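Local structure of L-amino acid deaminase (Proteus vulgaris, 5HXW) at residues G25-T30 / A189-A194; R298-P303 / F324-S329; V304-F309 / I335-Q340. The protein is a membrane-bound flavoenzyme that binds FAD and probably catalyses the oxidative deamination of L-amino acids. All coordinates share one frame; numbering follows the deposited sequence.

Interaction 1 (G25-T30 / A189-A194)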
loop_
_atom_site.group_PDB
_atom_site.type_symbol
_atom_site.label_atom_id
_atom_site.label_comp_id
_atom_site.label_asym_id
_atom_site.label_seq_id
_atom_site.Cartn_x
_atom_site.Cartn_y
_atom_site.Cartn_z
ATOM N N GLY A 25 -15.486 -1.174 9.812
ATOM C CA GLY A 25 -15.918 -0.265 8.744
ATOM C C GLY A 25 -16.102 -0.965 7.410
ATOM O O GLY A 25 -15.229 -1.715 6.966
ATOM N N PHE A 26 -17.241 -0.698 6.776
ATOM C CA PHE A 26 -17.688 -1.410 5.581
ATOM C C PHE A 26 -18.358 -0.458 4.593
ATOM O O PHE A 26 -19.128 0.422 4.990
ATOM C CB PHE A 26 -18.657 -2.534 5.987
ATOM C CG PHE A 26 -19.248 -3.296 4.828
ATOM C CD1 PHE A 26 -18.514 -4.291 4.177
ATOM C CD2 PHE A 26 -20.554 -3.037 4.401
ATOM C CE1 PHE A 26 -19.067 -5.000 3.112
ATOM C CE2 PHE A 26 -21.109 -3.742 3.337
ATOM C CZ PHE A 26 -20.365 -4.724 2.694
ATOM N N VAL A 27 -18.054 -0.647 3.309
ATOM C CA VAL A 27 -18.733 0.067 2.225
ATOM C C VAL A 27 -19.502 -0.941 1.374
ATOM O O VAL A 27 -18.922 -1.903 0.858
ATOM C CB VAL A 27 -17.758 0.897 1.348
ATOM C CG1 VAL A 27 -18.514 1.698 0.293
ATOM C CG2 VAL A 27 -16.937 1.849 2.203
ATOM N N GLU A 28 -20.809 -0.718 1.249
ATOM C CA GLU A 28 -21.667 -1.535 0.393
ATOM C C GLU A 28 -21.403 -1.228 -1.082
ATOM O O GLU A 28 -21.217 -0.068 -1.463
ATOM C CB GLU A 28 -23.150 -1.332 0.752
ATOM C CG GLU A 28 -24.136 -2.282 0.069
ATOM C CD GLU A 28 -23.801 -3.752 0.276
ATOM O OE1 GLU A 28 -24.063 -4.278 1.380
ATOM O OE2 GLU A 28 -23.277 -4.382 -0.669
ATOM N N GLY A 29 -21.371 -2.280 -1.895
ATOM C CA GLY A 29 -21.204 -2.151 -3.339
ATOM C C GLY A 29 -22.443 -1.651 -4.063
ATOM O O GLY A 29 -23.521 -1.526 -3.469
ATOM N N THR A 30 -22.268 -1.357 -5.354
ATOM C CA THR A 30 -23.343 -0.961 -6.263
ATOM C C THR A 30 -24.293 -2.146 -6.468
ATOM O O THR A 30 -23.859 -3.259 -6.782
ATOM C CB THR A 30 -22.775 -0.468 -7.620
ATOM O OG1 THR A 30 -21.741 0.497 -7.389
ATOM C CG2 THR A 30 -23.856 0.168 -8.492
ATOM N N ALA A 189 -9.644 5.141 6.291
ATOM C CA ALA A 189 -9.092 5.843 5.111
ATOM C C ALA A 189 -9.660 5.446 3.736
ATOM O O ALA A 189 -10.329 6.259 3.091
ATOM C CB ALA A 189 -7.566 5.790 5.112
ATOM N N THR A 190 -9.411 4.208 3.309
ATOM C CA THR A 190 -9.832 3.731 1.982
ATOM C C THR A 190 -11.365 3.696 1.842
ATOM O O THR A 190 -11.902 3.994 0.772
ATOM C CB THR A 190 -9.190 2.360 1.638
ATOM O OG1 THR A 190 -7.783 2.409 1.908
ATOM C CG2 THR A 190 -9.377 2.009 0.173
ATOM N N PHE A 191 -12.051 3.361 2.934
ATOM C CA PHE A 191 -13.519 3.301 2.966
ATOM C C PHE A 191 -14.196 4.636 2.636
ATOM O O PHE A 191 -15.171 4.661 1.877
ATOM C CB PHE A 191 -14.018 2.746 4.311
ATOM C CG PHE A 191 -13.484 1.377 4.634
ATOM C CD1 PHE A 191 -14.027 0.235 4.031
ATOM C CD2 PHE A 191 -12.430 1.222 5.538
ATOM C CE1 PHE A 191 -13.526 -1.029 4.324
ATOM C CE2 PHE A 191 -11.929 -0.040 5.840
ATOM C CZ PHE A 191 -12.478 -1.166 5.230
ATOM N N VAL A 192 -13.668 5.728 3.193
ATOM C CA VAL A 192 -14.158 7.089 2.913
ATOM C C VAL A 192 -13.927 7.443 1.437
ATOM O O VAL A 192 -14.812 8.027 0.789
ATOM C CB VAL A 192 -13.529 8.142 3.871
ATOM C CG1 VAL A 192 -13.787 9.571 3.406
ATOM C CG2 VAL A 192 -14.064 7.963 5.283
ATOM N N MET A 193 -12.755 7.055 0.918
ATOM C CA MET A 193 -12.392 7.267 -0.489
ATOM C C MET A 193 -13.269 6.474 -1.462
ATOM O O MET A 193 -13.487 6.908 -2.602
ATOM C CB MET A 193 -10.908 6.958 -0.738
ATOM C CG MET A 193 -9.902 7.881 -0.047
ATOM S SD MET A 193 -10.215 9.665 -0.085
ATOM C CE MET A 193 -10.314 10.026 -1.841
ATOM N N ALA A 194 -13.761 5.322 -1.001
ATOM C CA ALA A 194 -14.706 4.496 -1.754
ATOM C C ALA A 194 -16.096 5.135 -1.832
ATOM O O ALA A 194 -16.726 5.120 -2.897
ATOM C CB ALA A 194 -14.793 3.102 -1.150
#
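Phe191, near the start of helix 189-199, meets Gly25 and Val27 of the loop ahead of strand 40-43, the first strand of the Rossmann-type FAD-binding sheet. From the backbone side, the carbonyl oxygen of Gly25 lies over one face of the Phe191 ring, off-centre toward the rim, with Gly25 O 3.2 Å from Phe191 CE1 and CZ also near. Gly25 has a positive phi of 88°, a conformation that suits glycine, since a beta carbon here would be pressed against the preceding carbonyl oxygen.

The apolar part belongs to one branch of Val27. Chi1 of -176° sets CG1 anti to the backbone N, beside the carbonyl carbon, and CG2 beside the backbone N. At the ring edge of Phe191, near the ring plane, Val27 CG2 is 3.7 Å from Phe191 CB; Phe191 O lies 3.3 Å from the same methyl. Val27 CG2 is also 4.2 Å from Ala194 CB, about one helical turn on from Phe191. Ile71 of a neighbouring loop touches both Val27 and Ala194.

Outside the two segments, Lys198, further along the helix, binds Glu28 O through its NZ, and Thr190 OG1 is bonded to the backbone O of Ser76, a residue of the FAD site. Within the contact itself, then, apolar packing and close backbone approach lay the N-terminal segment on the helix, and the directional bonds involve residues beside it.

Interaction 2 (R298-P303 / F324-S329). With 16A (cetyl-trimethyl-ammonium), chain J.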
loop_
_atom_site.group_PDB
_atom_site.type_symbol
_atom_site.label_atom_id
_atom_site.label_comp_id
_atom_site.label_asym_id
_atom_site.label_seq_id
_atom_site.Cartn_x
_atom_site.Cartn_y
_atom_site.Cartn_z
ATOM N N ARG A 298 9.439 -4.722 13.191
ATOM C CA ARG A 298 10.104 -4.389 11.928
ATOM C C ARG A 298 10.119 -5.564 10.940
ATOM O O ARG A 298 10.212 -5.350 9.730
ATOM C CB ARG A 298 11.527 -3.844 12.164
ATOM C CG ARG A 298 12.593 -4.885 12.474
ATOM C CD ARG A 298 13.971 -4.262 12.641
ATOM N NE ARG A 298 14.302 -4.019 14.047
ATOM C CZ ARG A 298 14.788 -4.934 14.891
ATOM N NH1 ARG A 298 15.057 -4.595 16.147
ATOM N NH2 ARG A 298 15.006 -6.185 14.494
ATOM N N VAL A 299 9.997 -6.783 11.476
ATOM C CA VAL A 299 10.219 -8.039 10.744
ATOM C C VAL A 299 9.193 -8.298 9.630
ATOM O O VAL A 299 7.987 -8.391 9.885
ATOM C CB VAL A 299 10.313 -9.244 11.722
ATOM C CG1 VAL A 299 10.450 -10.564 10.974
ATOM C CG2 VAL A 299 11.483 -9.068 12.683
ATOM N N ILE A 300 9.702 -8.397 8.402
ATOM C CA ILE A 300 8.925 -8.801 7.223
ATOM C C ILE A 300 9.193 -10.285 6.942
ATOM O O ILE A 300 10.347 -10.708 6.837
ATOM C CB ILE A 300 9.275 -7.945 5.969
ATOM C CG1 ILE A 300 9.193 -6.428 6.256
ATOM C CG2 ILE A 300 8.433 -8.347 4.758
ATOM C CD1 ILE A 300 7.806 -5.856 6.496
ATOM N N VAL A 301 8.119 -11.065 6.831
ATOM C CA VAL A 301 8.208 -12.498 6.558
ATOM C C VAL A 301 7.921 -12.756 5.078
ATOM O O VAL A 301 6.832 -12.453 4.593
ATOM C CB VAL A 301 7.259 -13.315 7.483
ATOM C CG1 VAL A 301 7.112 -14.753 7.009
ATOM C CG2 VAL A 301 7.760 -13.299 8.918
ATOM N N ALA A 302 8.910 -13.296 4.366
ATOM C CA ALA A 302 8.724 -13.720 2.977
ATOM C C ALA A 302 8.540 -15.242 2.891
ATOM O O ALA A 302 9.507 -15.995 3.088
ATOM C CB ALA A 302 9.880 -13.251 2.097
ATOM N N PRO A 303 7.295 -15.701 2.620
ATOM C CA PRO A 303 7.066 -17.143 2.476
ATOM C C PRO A 303 7.620 -17.678 1.160
ATOM O O PRO A 303 7.626 -16.965 0.153
ATOM C CB PRO A 303 5.541 -17.272 2.510
ATOM C CG PRO A 303 5.031 -15.952 2.041
ATOM C CD PRO A 303 6.052 -14.922 2.437
ATOM N N PHE A 324 18.151 -4.999 7.384
ATOM C CA PHE A 324 16.988 -5.497 6.647
ATOM C C PHE A 324 16.331 -6.674 7.372
ATOM O O PHE A 324 17.017 -7.628 7.756
ATOM C CB PHE A 324 17.373 -5.894 5.222
ATOM C CG PHE A 324 16.300 -5.633 4.208
ATOM C CD1 PHE A 324 16.079 -4.340 3.724
ATOM C CD2 PHE A 324 15.508 -6.677 3.727
ATOM C CE1 PHE A 324 15.085 -4.092 2.783
ATOM C CE2 PHE A 324 14.521 -6.433 2.777
ATOM C CZ PHE A 324 14.304 -5.142 2.309
ATOM N N PRO A 325 14.995 -6.612 7.546
ATOM C CA PRO A 325 14.305 -7.504 8.464
ATOM C C PRO A 325 13.563 -8.690 7.820
ATOM O O PRO A 325 12.620 -9.217 8.423
ATOM C CB PRO A 325 13.306 -6.554 9.133
ATOM C CG PRO A 325 13.032 -5.488 8.101
ATOM C CD PRO A 325 14.063 -5.602 7.011
ATOM N N VAL A 326 13.988 -9.112 6.628
ATOM C CA VAL A 326 13.295 -10.192 5.911
ATOM C C VAL A 326 13.736 -11.583 6.374
ATOM O O VAL A 326 14.917 -11.931 6.296
ATOM C CB VAL A 326 13.341 -10.023 4.368
ATOM C CG1 VAL A 326 12.872 -11.282 3.648
ATOM C CG2 VAL A 326 12.459 -8.860 3.948
ATOM N N HIS A 327 12.766 -12.348 6.880
ATOM C CA HIS A 327 12.939 -13.767 7.188
ATOM C C HIS A 327 12.296 -14.638 6.116
ATOM O O HIS A 327 11.139 -14.423 5.734
ATOM C CB HIS A 327 12.352 -14.123 8.560
ATOM C CG HIS A 327 13.225 -13.740 9.715
ATOM N ND1 HIS A 327 12.744 -13.062 10.814
ATOM C CD2 HIS A 327 14.545 -13.940 9.946
ATOM C CE1 HIS A 327 13.729 -12.857 11.670
ATOM N NE2 HIS A 327 14.833 -13.379 11.167
ATOM N N ILE A 328 13.068 -15.609 5.632
ATOM C CA ILE A 328 12.576 -16.642 4.724
ATOM C C ILE A 328 11.813 -17.658 5.573
ATOM O O ILE A 328 12.325 -18.140 6.591
ATOM C CB ILE A 328 13.735 -17.318 3.930
ATOM C CG1 ILE A 328 14.548 -16.292 3.107
ATOM C CG2 ILE A 328 13.241 -18.484 3.072
ATOM C CD1 ILE A 328 13.779 -15.468 2.086
ATOM N N SER A 329 10.589 -17.963 5.154
ATOM C CA SER A 329 9.711 -18.853 5.903
ATOM C C SER A 329 9.095 -19.928 5.020
ATOM O O SER A 329 8.692 -19.662 3.886
ATOM C CB SER A 329 8.615 -18.042 6.591
ATOM O OG SER A 329 7.732 -18.871 7.319
HETATM C C1 16A J . 15.939 -16.395 -1.983
HETATM C C2 16A J . 14.507 -15.906 -1.991
HETATM C C3 16A J . 14.436 -14.426 -1.632
HETATM C C4 16A J . 12.990 -13.979 -1.461
HETATM C C5 16A J . 12.899 -12.731 -0.594
HETATM C C6 16A J . 11.724 -11.864 -1.026
HETATM C C7 16A J . 11.759 -10.506 -0.335
HETATM C C8 16A J . 10.349 -9.973 -0.124
HETATM C C9 16A J . 10.325 -8.456 -0.249
HETATM C C10 16A J . 9.979 -7.799 1.084
HETATM C C11 16A J . 10.779 -6.521 1.300
HETATM C C12 16A J . 9.910 -5.287 1.078
HETATM C C13 16A J . 9.818 -4.433 2.337
HETATM C C14 16A J . 8.687 -3.417 2.218
HETATM C C15 16A J . 7.912 -3.297 3.527
HETATM C C16 16A J . 7.388 -1.866 3.718
HETATM N N1 16A J . 6.124 -1.704 4.482
HETATM C C17 16A J . 5.887 -0.265 4.647
HETATM C C18 16A J . 4.959 -2.244 3.769
HETATM C C19 16A J . 6.193 -2.290 5.831
#
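Strands 300-303 and 326-329 run parallel, Ile300 opposite Val326 and Pro303 opposite Ser329, with their axes 4.6 Å apart at closest and 31° between their directions. Four backbone bonds join them: Ile300 N to Pro325 O, His327 N to Ile300 O, Ala302 N to His327 O and Ser329 N to Ala302 O. The two middle ones arrive nearly along the C=O axis, whereas Ile300 N sits well above the carbonyl plane of Pro325.

On the face carrying Ile300, Ala302, Val326 and Ile328, Val326 forks between Ile300 and Ala302. Its CG1, anti to the backbone N (chi1 168°), lies 3.9 Å from Ala302 CB, and Val326 CG2 is 3.9 Å from Ile300 CB. The alkyl tail of a cetyl-trimethyl-ammonium crosses this face: Ala302 CB is 3.9 Å from its C6, and Phe324 presents its ring edge to C11. Near the headgroup, Ile300 CD1 lies 3.9 Å from C15.

On the face of Val301, His327, Pro303 and Ser329, Val301 CG1 packs 3.6 Å from Ser329 CB. Just ahead of the paired residues, Val299 CG1 approaches the His327 ring at ND1 and Pro325 CG rests against Arg298 O.

Strand 293-303, helix 308-311 and strand 326-329 make up a beta-alpha-beta unit within a mixed sheet; the Ile300 face of this strand pair, with Phe324 beside it, forms an apolar wall of a detergent-binding pocket.

Interaction 3 (V304-F309 / I335-Q340). With 16A (cetyl-trimethyl-ammonium), chain H; 16A (cetyl-trimethyl-ammonium), chain I.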
loop_
_atom_site.group_PDB
_atom_site.type_symbol
_atom_site.label_atom_id
_atom_site.label_comp_id
_atom_site.label_asym_id
_atom_site.label_seq_id
_atom_site.Cartn_x
_atom_site.Cartn_y
_atom_site.Cartn_z
ATOM N N VAL A 304 8.092 -18.922 1.186
ATOM C CA VAL A 304 8.577 -19.609 -0.008
ATOM C C VAL A 304 7.374 -19.988 -0.874
ATOM O O VAL A 304 6.469 -20.681 -0.410
ATOM C CB VAL A 304 9.412 -20.865 0.352
ATOM C CG1 VAL A 304 9.916 -21.574 -0.900
ATOM C CG2 VAL A 304 10.589 -20.495 1.244
ATOM N N VAL A 305 7.365 -19.493 -2.111
ATOM C CA VAL A 305 6.383 -19.891 -3.130
ATOM C C VAL A 305 7.091 -20.554 -4.321
ATOM O O VAL A 305 8.321 -20.676 -4.317
ATOM C CB VAL A 305 5.480 -18.711 -3.585
ATOM C CG1 VAL A 305 4.498 -18.329 -2.483
ATOM C CG2 VAL A 305 6.302 -17.507 -4.042
ATOM N N LYS A 306 6.323 -20.990 -5.325
ATOM C CA LYS A 306 6.891 -21.625 -6.524
ATOM C C LYS A 306 7.766 -20.639 -7.310
ATOM O O LYS A 306 8.779 -21.028 -7.889
ATOM C CB LYS A 306 5.796 -22.258 -7.408
ATOM C CG LYS A 306 4.936 -21.284 -8.209
ATOM C CD LYS A 306 3.767 -21.967 -8.895
ATOM C CE LYS A 306 2.816 -20.923 -9.455
ATOM N NZ LYS A 306 1.457 -21.459 -9.735
ATOM N N GLU A 307 7.372 -19.365 -7.276
ATOM C CA GLU A 307 8.069 -18.274 -7.954
ATOM C C GLU A 307 9.450 -17.980 -7.368
ATOM O O GLU A 307 10.308 -17.421 -8.062
ATOM C CB GLU A 307 7.218 -17.006 -7.928
ATOM C CG GLU A 307 6.045 -17.006 -8.897
ATOM C CD GLU A 307 4.757 -17.609 -8.343
ATOM O OE1 GLU A 307 4.699 -18.002 -7.153
ATOM O OE2 GLU A 307 3.777 -17.683 -9.118
ATOM N N SER A 308 9.656 -18.360 -6.103
ATOM C CA SER A 308 10.938 -18.183 -5.409
ATOM C C SER A 308 12.077 -18.901 -6.123
ATOM O O SER A 308 13.198 -18.401 -6.164
ATOM C CB SER A 308 10.857 -18.688 -3.969
ATOM O OG SER A 308 9.669 -18.255 -3.335
ATOM N N PHE A 309 11.779 -20.073 -6.677
ATOM C CA PHE A 309 12.770 -20.887 -7.374
ATOM C C PHE A 309 13.123 -20.346 -8.767
ATOM O O PHE A 309 14.187 -20.664 -9.297
ATOM C CB PHE A 309 12.293 -22.342 -7.468
ATOM C CG PHE A 309 12.051 -22.994 -6.132
ATOM C CD1 PHE A 309 13.108 -23.552 -5.409
ATOM C CD2 PHE A 309 10.762 -23.063 -5.596
ATOM C CE1 PHE A 309 12.884 -24.160 -4.175
ATOM C CE2 PHE A 309 10.533 -23.668 -4.364
ATOM C CZ PHE A 309 11.595 -24.217 -3.654
ATOM N N ILE A 335 2.532 -24.843 -0.740
ATOM C CA ILE A 335 1.532 -25.815 -1.173
ATOM C C ILE A 335 0.400 -25.134 -1.958
ATOM O O ILE A 335 0.002 -25.629 -3.014
ATOM C CB ILE A 335 1.001 -26.659 0.019
ATOM C CG1 ILE A 335 2.149 -27.387 0.760
ATOM C CG2 ILE A 335 -0.080 -27.635 -0.429
ATOM C CD1 ILE A 335 2.923 -28.431 -0.034
ATOM N N ASN A 336 -0.087 -23.996 -1.453
ATOM C CA ASN A 336 -1.077 -23.174 -2.161
ATOM C C ASN A 336 -0.574 -22.690 -3.524
ATOM O O ASN A 336 -1.332 -22.688 -4.501
ATOM C CB ASN A 336 -1.516 -21.968 -1.316
ATOM C CG ASN A 336 -2.274 -22.360 -0.051
ATOM O OD1 ASN A 336 -2.817 -23.458 0.067
ATOM N ND2 ASN A 336 -2.317 -21.440 0.905
ATOM N N SER A 337 0.701 -22.297 -3.573
ATOM C CA SER A 337 1.362 -21.824 -4.791
ATOM C C SER A 337 1.381 -22.878 -5.893
ATOM O O SER A 337 1.081 -22.568 -7.049
ATOM C CB SER A 337 2.790 -21.374 -4.484
ATOM O OG SER A 337 3.321 -20.610 -5.546
ATOM N N PHE A 338 1.719 -24.116 -5.527
ATOM C CA PHE A 338 1.764 -25.224 -6.483
ATOM C C PHE A 338 0.384 -25.658 -6.974
ATOM O O PHE A 338 0.262 -26.209 -8.072
ATOM C CB PHE A 338 2.547 -26.422 -5.926
ATOM C CG PHE A 338 4.040 -26.293 -6.070
ATOM C CD1 PHE A 338 4.640 -26.263 -7.334
ATOM C CD2 PHE A 338 4.856 -26.214 -4.943
ATOM C CE1 PHE A 338 6.019 -26.145 -7.467
ATOM C CE2 PHE A 338 6.236 -26.098 -5.071
ATOM C CZ PHE A 338 6.818 -26.064 -6.334
ATOM N N MET A 339 -0.648 -25.406 -6.170
ATOM C CA MET A 339 -2.011 -25.780 -6.555
ATOM C C MET A 339 -2.883 -24.615 -7.066
ATOM O O MET A 339 -4.070 -24.793 -7.349
ATOM C CB MET A 339 -2.688 -26.625 -5.465
ATOM C CG MET A 339 -3.192 -25.895 -4.232
ATOM S SD MET A 339 -3.566 -27.047 -2.889
ATOM C CE MET A 339 -4.365 -28.413 -3.734
ATOM N N GLN A 340 -2.279 -23.434 -7.178
ATOM C CA GLN A 340 -2.834 -22.349 -7.976
ATOM C C GLN A 340 -2.455 -22.607 -9.427
ATOM O O GLN A 340 -1.274 -22.800 -9.739
ATOM C CB GLN A 340 -2.279 -20.996 -7.528
ATOM C CG GLN A 340 -2.998 -20.379 -6.338
ATOM C CD GLN A 340 -2.267 -19.186 -5.741
ATOM O OE1 GLN A 340 -1.457 -18.529 -6.400
ATOM N NE2 GLN A 340 -2.557 -18.897 -4.481
HETATM C C1 16A H . 7.709 -37.405 0.528
HETATM C C2 16A H . 7.355 -35.950 0.308
HETATM C C3 16A H . 6.112 -35.820 -0.564
HETATM C C4 16A H . 5.552 -34.403 -0.525
HETATM C C5 16A H . 4.636 -34.157 -1.720
HETATM C C6 16A H . 3.455 -33.271 -1.342
HETATM C C7 16A H . 3.178 -32.252 -2.440
HETATM C C8 16A H . 1.695 -31.916 -2.528
HETATM C C9 16A H . 1.504 -30.497 -3.054
HETATM C C10 16A H . 0.293 -30.405 -3.971
HETATM C C11 16A H . 0.702 -30.344 -5.438
HETATM C C12 16A H . -0.207 -29.398 -6.211
HETATM C C13 16A H . -1.214 -30.164 -7.062
HETATM C C14 16A H . -0.967 -29.887 -8.538
HETATM C C15 16A H . -2.241 -29.454 -9.256
HETATM C C16 16A H . -2.142 -27.992 -9.717
HETATM N N1 16A H . -1.966 -27.727 -11.174
HETATM C C17 16A H . -0.720 -28.292 -11.732
HETATM C C18 16A H . -3.115 -28.212 -11.968
HETATM C C19 16A H . -1.892 -26.272 -11.347
HETATM C C1 16A I . 15.664 -29.514 -0.382
HETATM C C2 16A I . 15.158 -29.562 -1.808
HETATM C C3 16A I . 13.873 -30.373 -1.919
HETATM C C4 16A I . 13.284 -30.240 -3.318
HETATM C C5 16A I . 11.761 -30.267 -3.284
HETATM C C6 16A I . 11.159 -28.929 -3.741
HETATM C C7 16A I . 9.660 -29.051 -4.039
HETATM C C8 16A I . 8.791 -28.905 -2.787
HETATM C C9 16A I . 8.167 -30.248 -2.388
HETATM C C10 16A I . 7.040 -30.074 -1.373
HETATM C C11 16A I . 7.560 -30.047 0.067
HETATM C C12 16A I . 6.415 -29.870 1.057
HETATM C C13 16A I . 6.584 -28.611 1.901
HETATM C C14 16A I . 5.368 -28.425 2.803
HETATM C C15 16A I . 5.432 -27.119 3.590
HETATM C C16 16A I . 4.054 -26.745 4.162
HETATM N N1 16A I . 3.911 -26.699 5.645
HETATM C C17 16A I . 3.843 -28.058 6.182
HETATM C C18 16A I . 5.009 -25.986 6.321
HETATM C C19 16A I . 2.645 -26.052 6.022
#
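Lys306 NZ donates a hydrogen bond to Ser337 O, 2.9 Å away, reaching across from a type I beta turn (Val305 to Ser308) that leads into helix 308-311 toward the C-terminal part of helix 332-339. Ser337 is held at a second point as well: its OG, anti to the backbone N (chi1 -165°), accepts a hydrogen bond from Lys306 N at 3.0 Å, almost straight at 168°. One lysine thus binds one serine with both its backbone amide and its ammonium group, the extended chain running alongside Ser337 between them. Gln340 O is also close to the ammonium group but poorly angled. Near these carbonyls the positive charge would probably interact favourably with the helix dipole.

Val305 N donates to Ser308 OG, closing the turn across its ends. Glu307 OE2 has its own partner in a salt bridge with Arg244 NE.

Apolar contact completes the join. Lys306 CB stands over one face of the Phe338 ring in a CH-pi contact, 4.1 Å from the ring centroid. Two detergent molecules border this helix, and Ile335 touches both: its CD1 is 3.7 Å from C14 of the chain I cetyl-trimethyl-ammonium and also meets C9 of the chain H molecule.

In the fold
Interactions 2 and 3 are continuous along the chain: strand 293-303 ends where 304-309 begins, and strand 326-329 is followed by helix 332-339. They also touch directly, since Ser329 O lies 2.9 Å from Val304 N, a probable hydrogen bond, and Ile328 packs on Val304. Their centres are about 17 Å apart, on the same detergent-lined side of the protein. Interaction 1 sits on the opposite side of the chain's centre from interaction 2, with about 31 Å between centres. FAD is near both: the side chain of Ile300 is about 6 Å from it and that of Phe191 about 10 Å, while the side chain of Gln340 in interaction 3 stays about 11 Å away.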